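Local coordinates for protein DNA-entry nuclease (Competence-specific nuclease) (Streptococcus agalactiae ILRI112, PDB 4QGO) that probably cleaves DNA without sequence specificity, as a streptococcal virulence factor and competence-type nuclease of the metal-dependent His-Me finger (beta-beta-alpha) superfamily, at residues F14-L18 against P186-H190; T137-S142 against P207-Y213; K168-V174 against L191-D197; R179-V185 against M215-G220. The protein carries 1 engineered substitution. All coordinates share one frame; numbering follows the deposited sequence. Where two conformers were deposited one is given.

Contact 1: residues F14-L18 against P186-H190; sequences FQNNL and PFAMH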
# COMPACT_ATOMS: atom_id res chain seq x y z
N PHE A 14 14.28 8.74 6.45
CA PHE A 14 13.21 7.82 6.08
C PHE A 14 13.19 6.63 7.03
O PHE A 14 12.12 6.23 7.52
CB PHE A 14 13.36 7.33 4.64
CG PHE A 14 12.21 6.47 4.19
CD1 PHE A 14 12.15 5.13 4.53
CD2 PHE A 14 11.17 7.02 3.44
CE1 PHE A 14 11.09 4.35 4.15
CE2 PHE A 14 10.10 6.23 3.06
CZ PHE A 14 10.07 4.91 3.41
N GLN A 15 14.36 6.06 7.27
CA GLN A 15 14.45 4.87 8.12
C GLN A 15 14.04 5.15 9.56
O GLN A 15 13.43 4.31 10.21
CB GLN A 15 15.86 4.26 8.05
CG GLN A 15 16.17 3.66 6.70
CD GLN A 15 17.57 3.09 6.59
OE1 GLN A 15 17.97 2.25 7.40
NE2 GLN A 15 18.33 3.55 5.60
N ASN A 16 14.36 6.35 10.06
CA ASN A 16 13.90 6.76 11.39
C ASN A 16 12.37 6.82 11.45
O ASN A 16 11.75 6.35 12.41
CB ASN A 16 14.52 8.10 11.79
CG ASN A 16 16.01 7.99 12.08
OD1 ASN A 16 16.55 6.89 12.21
ND2 ASN A 16 16.67 9.14 12.20
N ASN A 17 11.77 7.41 10.42
CA ASN A 17 10.31 7.47 10.36
C ASN A 17 9.70 6.07 10.30
O ASN A 17 8.71 5.79 10.98
CB ASN A 17 9.86 8.31 9.17
CG ASN A 17 10.09 9.79 9.39
OD1 ASN A 17 10.00 10.28 10.52
ND2 ASN A 17 10.38 10.52 8.32
N LEU A 18 10.32 5.20 9.51
CA LEU A 18 9.88 3.81 9.41
C LEU A 18 9.91 3.14 10.78
O LEU A 18 8.94 2.52 11.20
CB LEU A 18 10.74 3.04 8.40
CG LEU A 18 10.34 1.58 8.17
CD1 LEU A 18 8.89 1.49 7.70
CD2 LEU A 18 11.29 0.92 7.18
N PRO A 186 0.81 9.50 3.41
CA PRO A 186 1.66 8.53 4.10
C PRO A 186 3.05 8.48 3.47
O PRO A 186 3.17 8.67 2.26
CB PRO A 186 0.92 7.21 3.87
CG PRO A 186 0.21 7.39 2.58
CD PRO A 186 -0.21 8.86 2.56
N PHE A 187 4.08 8.23 4.26
CA PHE A 187 5.43 8.12 3.70
C PHE A 187 5.73 6.71 3.20
O PHE A 187 6.74 6.50 2.52
CB PHE A 187 6.51 8.60 4.70
CG PHE A 187 6.71 7.66 5.87
CD1 PHE A 187 7.63 6.62 5.80
CD2 PHE A 187 5.97 7.83 7.04
CE1 PHE A 187 7.80 5.74 6.88
CE2 PHE A 187 6.13 6.97 8.11
CZ PHE A 187 7.06 5.93 8.04
N ALA A 188 4.88 5.75 3.55
CA ALA A 188 5.06 4.38 3.09
C ALA A 188 3.75 3.63 3.21
O ALA A 188 2.85 4.06 3.93
CB ALA A 188 6.13 3.66 3.92
N MET A 189 3.66 2.52 2.49
CA MET A 189 2.51 1.64 2.61
C MET A 189 2.96 0.30 3.19
O MET A 189 3.78 -0.40 2.61
CB MET A 189 1.82 1.45 1.25
CG MET A 189 1.25 2.73 0.67
SD MET A 189 -0.23 3.31 1.53
CE MET A 189 -1.46 2.24 0.79
N HIS A 190 2.40 -0.07 4.35
CA HIS A 190 2.75 -1.33 5.00
C HIS A 190 1.83 -2.43 4.48
O HIS A 190 0.62 -2.34 4.65
CB HIS A 190 2.58 -1.15 6.52
CG HIS A 190 3.04 -2.31 7.34
ND1 HIS A 190 2.80 -2.38 8.70
CD2 HIS A 190 3.73 -3.43 7.02
CE1 HIS A 190 3.31 -3.50 9.18
NE2 HIS A 190 3.89 -4.15 8.18
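Phe14 on helix 12-22 and Phe187, just ahead of strand 188-195, form a T-shaped (edge-to-face) aromatic pair. The CD1-CE1 edge of Phe187 is presented to a face of Phe14, with centroids 5.4 Å apart and planes at 83°. Phe14 reaches over because its CG lies anti to the backbone N (chi1 -175°), which brings CE2 to 3.7 Å from Phe187 CD1. A CH-pi contact adds to this pair: Asn17 CB stands over one face of the Phe187 ring, 4.0 Å from the centroid. Phe187 is thus met by residues one helical turn apart, Phe14 and then Asn17 with Leu18, where the helix packs at the start of strand 188-195 of the central antiparallel sheet. A classic beta bulge marks this place, Phe187 and Ala188 both facing Leu177 of the neighbouring strand. The apolar contacts are looser, with Phe14 CZ 4.2 Å from Ala188 CB and Leu18 CB 4.3 Å from Phe187 CE1; Leu18 also packs on Leu177 and Tyr34. Two backbone carbonyls approach the rings: Phe187 O lies at the edge of the Phe14 ring, 3.4 Å from CE2, and Asn17 O is 3.4 Å from Phe187 CZ.

Contact 2: residues T137-S142 against P207-Y213; sequences TQTAHS and PNTQASY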
# COMPACT_ATOMS: atom_id res chain seq x y z
N THR A 137 -2.85 9.46 -1.74
CA THR A 137 -1.96 10.00 -2.75
C THR A 137 -0.70 9.16 -2.75
O THR A 137 0.02 9.13 -1.77
CB THR A 137 -1.62 11.46 -2.44
OG1 THR A 137 -2.82 12.24 -2.51
CG2 THR A 137 -0.59 12.01 -3.43
N GLN A 138 -0.46 8.45 -3.85
CA GLN A 138 0.65 7.51 -3.91
C GLN A 138 1.52 7.81 -5.11
O GLN A 138 1.02 8.10 -6.21
CB GLN A 138 0.14 6.07 -3.98
CG GLN A 138 1.24 5.02 -3.79
CD GLN A 138 0.70 3.62 -3.66
OE1 GLN A 138 -0.33 3.29 -4.27
NE2 GLN A 138 1.37 2.78 -2.88
N THR A 139 2.84 7.74 -4.93
CA THR A 139 3.71 8.01 -6.07
C THR A 139 3.42 7.02 -7.21
O THR A 139 3.06 5.86 -6.97
CB THR A 139 5.20 7.99 -5.71
OG1 THR A 139 5.60 6.64 -5.40
CG2 THR A 139 5.49 8.92 -4.54
N ALA A 140 3.56 7.49 -8.45
CA ALA A 140 3.36 6.62 -9.59
C ALA A 140 4.27 5.41 -9.52
O ALA A 140 3.83 4.29 -9.79
CB ALA A 140 3.59 7.38 -10.89
N HIS A 141 5.53 5.62 -9.14
CA HIS A 141 6.46 4.51 -9.02
C HIS A 141 6.01 3.47 -8.01
O HIS A 141 5.99 2.27 -8.29
CB HIS A 141 7.84 4.98 -8.61
CG HIS A 141 8.74 3.85 -8.23
ND1 HIS A 141 9.29 3.00 -9.16
CD2 HIS A 141 9.12 3.40 -7.02
CE1 HIS A 141 10.01 2.08 -8.53
NE2 HIS A 141 9.93 2.31 -7.23
N SER A 142 5.66 3.93 -6.81
CA SER A 142 5.35 2.97 -5.75
C SER A 142 3.98 2.30 -5.95
O SER A 142 3.76 1.18 -5.50
CB SER A 142 5.51 3.59 -4.36
OG SER A 142 4.47 4.50 -4.04
N PRO A 207 8.05 2.25 0.14
CA PRO A 207 8.22 3.70 0.33
C PRO A 207 7.35 4.50 -0.66
O PRO A 207 7.27 4.16 -1.85
CB PRO A 207 9.72 3.92 0.04
CG PRO A 207 10.35 2.56 0.37
CD PRO A 207 9.33 1.57 -0.15
N ASN A 208 6.70 5.54 -0.15
CA ASN A 208 5.89 6.41 -0.99
C ASN A 208 6.77 7.49 -1.59
O ASN A 208 6.67 8.68 -1.26
CB ASN A 208 4.74 7.02 -0.20
CG ASN A 208 3.62 7.49 -1.10
OD1 ASN A 208 3.59 7.16 -2.30
ND2 ASN A 208 2.68 8.26 -0.54
N THR A 209 7.66 7.03 -2.47
CA THR A 209 8.73 7.86 -3.01
C THR A 209 8.86 7.64 -4.51
O THR A 209 8.33 6.67 -5.07
CB THR A 209 10.08 7.51 -2.34
OG1 THR A 209 10.39 6.13 -2.55
CG2 THR A 209 10.04 7.80 -0.84
N GLN A 210 9.61 8.53 -5.16
CA GLN A 210 9.89 8.41 -6.58
C GLN A 210 11.27 9.02 -6.78
O GLN A 210 11.58 10.05 -6.17
CB GLN A 210 8.81 9.17 -7.38
CG GLN A 210 8.83 8.93 -8.90
CD GLN A 210 7.43 8.90 -9.51
OE1 GLN A 210 6.49 8.35 -8.92
NE2 GLN A 210 7.27 9.50 -10.68
N ALA A 211 12.11 8.39 -7.60
CA ALA A 211 13.53 8.77 -7.66
C ALA A 211 13.75 10.21 -8.15
O ALA A 211 14.73 10.85 -7.77
CB ALA A 211 14.31 7.80 -8.52
N SER A 212 12.83 10.71 -8.96
CA SER A 212 13.05 11.99 -9.65
C SER A 212 12.52 13.20 -8.90
O SER A 212 12.59 14.31 -9.41
CB SER A 212 12.42 11.95 -11.04
OG SER A 212 11.00 12.06 -10.95
N TYR A 213 11.98 13.00 -7.70
CA TYR A 213 11.47 14.14 -6.95
C TYR A 213 11.43 13.88 -5.46
O TYR A 213 11.60 12.75 -5.02
CB TYR A 213 10.09 14.57 -7.47
CG TYR A 213 8.92 13.60 -7.28
CD1 TYR A 213 8.35 13.38 -6.01
CD2 TYR A 213 8.32 12.99 -8.37
CE1 TYR A 213 7.27 12.53 -5.86
CE2 TYR A 213 7.22 12.15 -8.23
CZ TYR A 213 6.69 11.94 -6.96
OH TYR A 213 5.60 11.12 -6.81
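Residues 207-213 follow the corner 137-142 in the same sense, Thr139 CA lying 5.8 Å from Asn208 CA and His141 CA 5.7 Å from Gln210 CA, with an inverse gamma turn centred on Asn208. The corner joins strand 135-139 to helix 140-144 and probably belongs to the beta-beta-alpha motif of the nuclease fold. Asn208 lays its amide along the strand edge as the N-H and C=O of one residue in a neighbouring strand would. Its OD1 accepts from Thr139 N at 2.8 Å, in the carbonyl plane, and its ND2 gives a nearly straight bond (165°) to Thr137 O at 3.1 Å. Asn208 ND2 also reaches Pro186 O. Thr139 is the N-cap: OG1, held between backbone N and carbonyl carbon (chi1 69°), accepts from Ser142 N and donates to Thr209 O at 2.8 Å, from above that carbonyl's plane. Gln210, its chain bent at chi2, takes the N-H of His141 on OE1 at 2.9 Å, so Thr139 and Gln210 take up two N-H groups of the first turn, those of Ser142 and His141. Gln210 NE2 is held by Asp102, and His141 ND1 by Tyr104. Tyr213 crosses Thr139 obliquely, its OH bonded to Ala107 O, and Thr139 CG2 lies 3.2 Å from that OH and 3.4 Å from Asn208 OD1.

Contact 3: residues K168-V174 against L191-D197; sequences KRVRYRV and LEAKSQD. With SO4 (sulfate ion), chain C.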
# COMPACT_ATOMS: atom_id res chain seq x y z
N LYS A 168 -6.14 -20.11 -3.02
CA LYS A 168 -5.67 -19.90 -1.66
C LYS A 168 -6.54 -18.87 -0.93
O LYS A 168 -7.17 -18.01 -1.56
CB LYS A 168 -4.21 -19.46 -1.65
CG LYS A 168 -3.29 -20.48 -2.31
CD LYS A 168 -1.84 -20.15 -2.08
CE LYS A 168 -0.95 -21.06 -2.91
NZ LYS A 168 -1.22 -22.50 -2.63
N ARG A 169 -6.61 -19.01 0.38
CA ARG A 169 -7.24 -18.03 1.26
C ARG A 169 -6.13 -17.14 1.80
O ARG A 169 -5.17 -17.63 2.40
CB ARG A 169 -7.93 -18.72 2.43
CG ARG A 169 -9.21 -19.46 2.05
CD ARG A 169 -10.44 -18.63 2.41
NE ARG A 169 -10.63 -18.55 3.85
CZ ARG A 169 -11.62 -17.88 4.44
NH1 ARG A 169 -12.51 -17.19 3.71
NH2 ARG A 169 -11.71 -17.87 5.75
N VAL A 170 -6.25 -15.84 1.58
CA VAL A 170 -5.18 -14.92 1.97
C VAL A 170 -5.68 -13.86 2.94
O VAL A 170 -6.55 -13.06 2.62
CB VAL A 170 -4.54 -14.24 0.74
CG1 VAL A 170 -3.39 -13.34 1.20
CG2 VAL A 170 -4.01 -15.29 -0.22
N ARG A 171 -5.14 -13.89 4.16
CA ARG A 171 -5.38 -12.83 5.14
C ARG A 171 -4.43 -11.68 4.79
O ARG A 171 -3.26 -11.90 4.53
CB ARG A 171 -5.14 -13.37 6.55
CG ARG A 171 -5.37 -12.39 7.67
CD ARG A 171 -6.86 -12.04 7.89
NE ARG A 171 -6.94 -11.20 9.08
CZ ARG A 171 -6.74 -9.88 9.09
NH1 ARG A 171 -6.51 -9.23 7.95
NH2 ARG A 171 -6.78 -9.22 10.23
N TYR A 172 -4.95 -10.45 4.77
CA TYR A 172 -4.25 -9.31 4.16
C TYR A 172 -4.49 -8.07 5.00
O TYR A 172 -5.61 -7.82 5.45
CB TYR A 172 -4.84 -9.10 2.75
CG TYR A 172 -4.14 -8.15 1.79
CD1 TYR A 172 -2.76 -8.18 1.61
CD2 TYR A 172 -4.88 -7.27 1.00
CE1 TYR A 172 -2.14 -7.32 0.69
CE2 TYR A 172 -4.27 -6.43 0.09
CZ TYR A 172 -2.91 -6.46 -0.07
OH TYR A 172 -2.28 -5.62 -0.98
N ARG A 173 -3.44 -7.29 5.22
CA ARG A 173 -3.54 -6.06 6.01
C ARG A 173 -2.67 -4.99 5.37
O ARG A 173 -1.48 -5.21 5.14
CB ARG A 173 -3.14 -6.31 7.47
CG ARG A 173 -3.27 -5.08 8.39
CD ARG A 173 -3.23 -5.49 9.88
NE ARG A 173 -1.99 -6.18 10.24
CZ ARG A 173 -1.89 -7.11 11.19
NH1 ARG A 173 -2.95 -7.47 11.91
NH2 ARG A 173 -0.71 -7.68 11.44
N VAL A 174 -3.28 -3.85 5.07
CA VAL A 174 -2.59 -2.74 4.43
C VAL A 174 -2.75 -1.49 5.28
O VAL A 174 -3.86 -1.06 5.59
CB VAL A 174 -3.15 -2.48 3.03
CG1 VAL A 174 -2.47 -1.27 2.40
CG2 VAL A 174 -2.96 -3.72 2.14
N LEU A 191 2.39 -3.45 3.83
CA LEU A 191 1.59 -4.57 3.31
C LEU A 191 1.98 -5.86 4.02
O LEU A 191 3.16 -6.18 4.09
CB LEU A 191 1.82 -4.77 1.81
CG LEU A 191 1.97 -3.55 0.91
CD1 LEU A 191 2.26 -4.00 -0.51
CD2 LEU A 191 0.71 -2.71 0.95
N GLU A 192 0.98 -6.60 4.49
CA GLU A 192 1.17 -7.87 5.17
C GLU A 192 0.21 -8.90 4.56
O GLU A 192 -0.97 -8.59 4.34
CB GLU A 192 0.85 -7.72 6.65
CG GLU A 192 1.75 -6.75 7.38
CD GLU A 192 1.27 -6.53 8.79
OE1 GLU A 192 1.57 -7.39 9.65
OE2 GLU A 192 0.58 -5.53 9.04
N ALA A 193 0.70 -10.11 4.31
CA ALA A 193 -0.14 -11.15 3.74
C ALA A 193 0.27 -12.52 4.25
O ALA A 193 1.45 -12.78 4.47
CB ALA A 193 -0.10 -11.13 2.21
N LYS A 194 -0.72 -13.41 4.42
CA LYS A 194 -0.47 -14.77 4.87
C LYS A 194 -1.55 -15.66 4.29
O LYS A 194 -2.73 -15.39 4.47
CB LYS A 194 -0.49 -14.81 6.41
CG LYS A 194 -0.40 -16.20 7.01
CD LYS A 194 0.96 -16.81 6.72
CE LYS A 194 1.09 -18.17 7.40
NZ LYS A 194 0.94 -18.07 8.88
N SER A 195 -1.16 -16.72 3.60
CA SER A 195 -2.14 -17.70 3.14
C SER A 195 -2.41 -18.76 4.21
O SER A 195 -1.56 -19.04 5.06
CB SER A 195 -1.70 -18.35 1.82
OG SER A 195 -0.54 -19.14 2.00
N GLN A 196 -3.61 -19.33 4.16
CA GLN A 196 -3.98 -20.40 5.09
C GLN A 196 -2.95 -21.53 5.08
O GLN A 196 -2.57 -22.02 6.14
CB GLN A 196 -5.37 -20.94 4.75
CG GLN A 196 -5.84 -22.08 5.66
CD GLN A 196 -7.10 -22.77 5.15
OE1 GLN A 196 -8.02 -22.14 4.64
NE2 GLN A 196 -7.13 -24.09 5.30
N ASP A 197 -2.48 -21.90 3.89
CA ASP A 197 -1.52 -23.01 3.78
C ASP A 197 -0.08 -22.62 4.06
O ASP A 197 0.82 -23.46 4.00
CB ASP A 197 -1.64 -23.74 2.43
CG ASP A 197 -1.13 -22.93 1.24
OD1 ASP A 197 -0.58 -21.82 1.40
OD2 ASP A 197 -1.27 -23.42 0.10
S SO4 C . -6.09 -6.11 13.07
O1 SO4 C . -5.86 -4.77 12.56
O2 SO4 C . -7.49 -6.27 13.44
O3 SO4 C . -5.26 -6.36 14.26
O4 SO4 C . -5.77 -7.10 12.05
O HOH W 1 -8.87 -19.80 5.80
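The guanidinium of Arg173, on the antiparallel hairpin of strands 170-177 and 188-195 in the central sheet, meets Glu192 and a sulfate ion at its edges. NE binds Glu192 OE2 at 2.9 Å while NH2 binds Glu192 OE1 at 2.9 Å, a side-on, two-nitrogen salt bridge. Both oxygens lie close to the guanidinium plane, but the carboxylate is turned 47° from it, so NE comes to OE2 from above the carboxylate. Arg173 NH1 donates to sulfate O4 at 2.8 Å, and Arg171 NH2 adds a weak bond to the same oxygen, its NH1 being bonded to Asn67 OD1; Asn67 also holds the ion, probably drawn from the crystallisation liquor into this cationic corner. The Tyr172 ring has Val174 CG2 over one face and Ala193 CB at its edge, 4.0 Å from CD1. The short strand axes run 4.5 Å apart at 169°. Arg171-Lys194 and Arg173-Glu192 are the hydrogen-bonded pairs, alternating with three non-hydrogen-bonded ones. Val170, Tyr172 and Leu191 lie against helix 153-165, and on their face Val174 CG1 touches Leu191 CD2 at 3.8 Å. The other face carries the charges; there Glu192 OE1 has a further partner in Thr41. Beyond the last bridge, Gln196 N still bonds Arg169 O, and a water joins Arg169 NE to Gln196 OE1; the Arg169 guanidinium is also held by Val49 O and Asp71. Lys168 NZ binds the syn lone pair of Asp197 OD2 at 2.9 Å, while Ser195 OG donates to Asp197 OD1 at 2.7 Å.

Contact 4: residues R179-V185 against M215-G220; sequences RNDTDLV and MDYATG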
# COMPACT_ATOMS: atom_id res chain seq x y z
N ARG A 179 4.10 9.96 9.28
CA ARG A 179 5.21 10.37 10.15
C ARG A 179 4.72 10.86 11.49
O ARG A 179 5.45 10.82 12.48
CB ARG A 179 5.99 11.52 9.53
CG ARG A 179 6.75 11.20 8.25
CD ARG A 179 7.56 12.41 7.80
NE ARG A 179 6.72 13.59 7.64
CZ ARG A 179 7.18 14.83 7.49
NH1 ARG A 179 8.49 15.05 7.47
NH2 ARG A 179 6.33 15.84 7.35
N ASN A 180 3.49 11.37 11.49
CA ASN A 180 2.93 12.06 12.64
C ASN A 180 1.41 12.11 12.49
O ASN A 180 0.85 11.57 11.54
CB ASN A 180 3.51 13.47 12.73
CG ASN A 180 3.29 14.27 11.45
OD1 ASN A 180 2.18 14.34 10.93
ND2 ASN A 180 4.37 14.85 10.93
N ASP A 181 0.75 12.77 13.43
CA ASP A 181 -0.70 12.73 13.44
C ASP A 181 -1.36 13.64 12.41
O ASP A 181 -2.55 13.52 12.17
CB ASP A 181 -1.25 13.05 14.84
CG ASP A 181 -1.07 11.90 15.81
OD1 ASP A 181 -0.86 10.76 15.35
OD2 ASP A 181 -1.15 12.14 17.03
N THR A 182 -0.59 14.53 11.78
CA THR A 182 -1.19 15.54 10.91
C THR A 182 -0.88 15.44 9.41
O THR A 182 -1.63 16.00 8.61
CB THR A 182 -0.87 16.96 11.41
OG1 THR A 182 0.55 17.14 11.47
CG2 THR A 182 -1.46 17.17 12.80
N ASP A 183 0.21 14.77 9.04
CA ASP A 183 0.57 14.66 7.62
C ASP A 183 -0.60 14.18 6.78
O ASP A 183 -1.31 13.24 7.15
CB ASP A 183 1.69 13.65 7.40
CG ASP A 183 3.07 14.19 7.69
OD1 ASP A 183 3.23 15.38 8.03
OD2 ASP A 183 4.01 13.39 7.55
N LEU A 184 -0.78 14.78 5.62
CA LEU A 184 -1.87 14.36 4.75
C LEU A 184 -1.53 13.08 3.98
O LEU A 184 -2.43 12.32 3.64
CB LEU A 184 -2.22 15.48 3.78
CG LEU A 184 -2.79 16.71 4.47
CD1 LEU A 184 -3.02 17.80 3.44
CD2 LEU A 184 -4.07 16.35 5.17
N VAL A 185 -0.25 12.87 3.69
CA VAL A 185 0.17 11.79 2.80
C VAL A 185 1.05 10.82 3.57
O VAL A 185 1.94 11.23 4.31
CB VAL A 185 0.98 12.36 1.60
CG1 VAL A 185 1.43 11.25 0.65
CG2 VAL A 185 0.17 13.41 0.86
N MET A 215 8.91 14.79 -1.92
CA MET A 215 7.58 15.21 -1.50
C MET A 215 7.58 15.64 -0.04
O MET A 215 8.23 15.02 0.80
CB MET A 215 6.57 14.08 -1.67
CG MET A 215 5.15 14.50 -1.30
SD MET A 215 3.96 13.15 -1.34
CE MET A 215 3.66 12.98 -3.09
N ASP A 216 6.85 16.71 0.26
CA ASP A 216 6.57 17.10 1.64
C ASP A 216 5.30 16.35 2.03
O ASP A 216 4.22 16.65 1.51
CB ASP A 216 6.32 18.62 1.70
CG ASP A 216 6.12 19.12 3.12
OD1 ASP A 216 5.87 18.30 4.03
OD2 ASP A 216 6.19 20.36 3.33
N TYR A 217 5.43 15.37 2.92
CA TYR A 217 4.29 14.52 3.27
C TYR A 217 3.24 15.27 4.07
O TYR A 217 2.09 14.83 4.17
CB TYR A 217 4.73 13.26 4.01
CG TYR A 217 5.60 12.36 3.16
CD1 TYR A 217 5.09 11.71 2.04
CD2 TYR A 217 6.94 12.17 3.47
CE1 TYR A 217 5.89 10.91 1.25
CE2 TYR A 217 7.75 11.37 2.69
CZ TYR A 217 7.22 10.75 1.57
OH TYR A 217 8.04 9.95 0.81
N ALA A 218 3.62 16.41 4.65
CA ALA A 218 2.64 17.21 5.36
C ALA A 218 1.53 17.68 4.42
O ALA A 218 0.35 17.61 4.76
CB ALA A 218 3.31 18.42 6.04
N THR A 219 1.91 18.16 3.23
CA THR A 219 0.98 18.79 2.30
C THR A 219 0.76 18.01 1.00
O THR A 219 -0.24 18.20 0.31
CB THR A 219 1.51 20.17 1.88
OG1 THR A 219 2.83 20.00 1.35
CG2 THR A 219 1.59 21.09 3.08
N GLY A 220 1.70 17.14 0.67
CA GLY A 220 1.71 16.50 -0.63
C GLY A 220 2.40 17.32 -1.72
O GLY A 220 2.42 16.90 -2.87
O HOH W 2 6.90 18.70 6.67
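Val185 is wedged into the turn 215-220, and packing is tight around both its methyls. CG1, anti to the backbone N (chi1 -180°), touches Met215 SD at 3.7 Å and lies at the edge of the Tyr217 ring, 3.9 Å from CD1. CG2 rests on Gly220 CA at 3.8 Å. Two backbone bonds fasten the loops together: Val185 N to Tyr217 O at 3.1 Å and Leu184 N to Ala218 O at 3.2 Å. The contact ties the connection between strands 170-177 and 188-195 to the turn of the small hairpin 213-215/222-224, and Tyr217 extends it inward by bonding Asn208 O through its OH. Buried Asp183 belongs to the close-packed part: its OD1 sits 3.3 Å from Ala218 CA, while Arg179 grips the carboxylate side-on, NE to OD2 at 2.7 Å and NH2 to OD1. Asn180 OD1 shapes this loop as an Asx turn, accepting from Thr182 N and Asp183 N; Asp216 OD1 forms another with Ala218 N. The outer side is looser, with Thr219 exposed and a water bridging Arg179 NH2 and Asp216 OD1. These two atoms lie 4.2 Å apart, the oxygen well out of the guanidinium plane, and no N-H points at it. Arg179 thus probably offsets both carboxylates, firmly for Asp183 and only through water and charge for Asp216.

Contacts 1 and 2 are buried, contacts 3 and 4 partly open. Contact 1 is carried by aromatic rings without any cross-segment hydrogen bond, whereas contact 2, equally enclosed, relies on amide and hydroxyl groups that satisfy backbone atoms. Contact 3 is regular sheet pairing with salt bridges on its charged face and at its open end, and contact 4 mixes an apolar wedge with a hydrated charged rim. Contacts 1 and 3 share strand 188-195. Contacts 1, 2 and 4 touch one another: Phe187 O probably bonds Asn208 N, and Tyr217 packs on Phe187. Contact 3 meets contact 1 through Val174 but reaches neither contact 2 nor contact 4, its centre about 28 Å from that of contact 4.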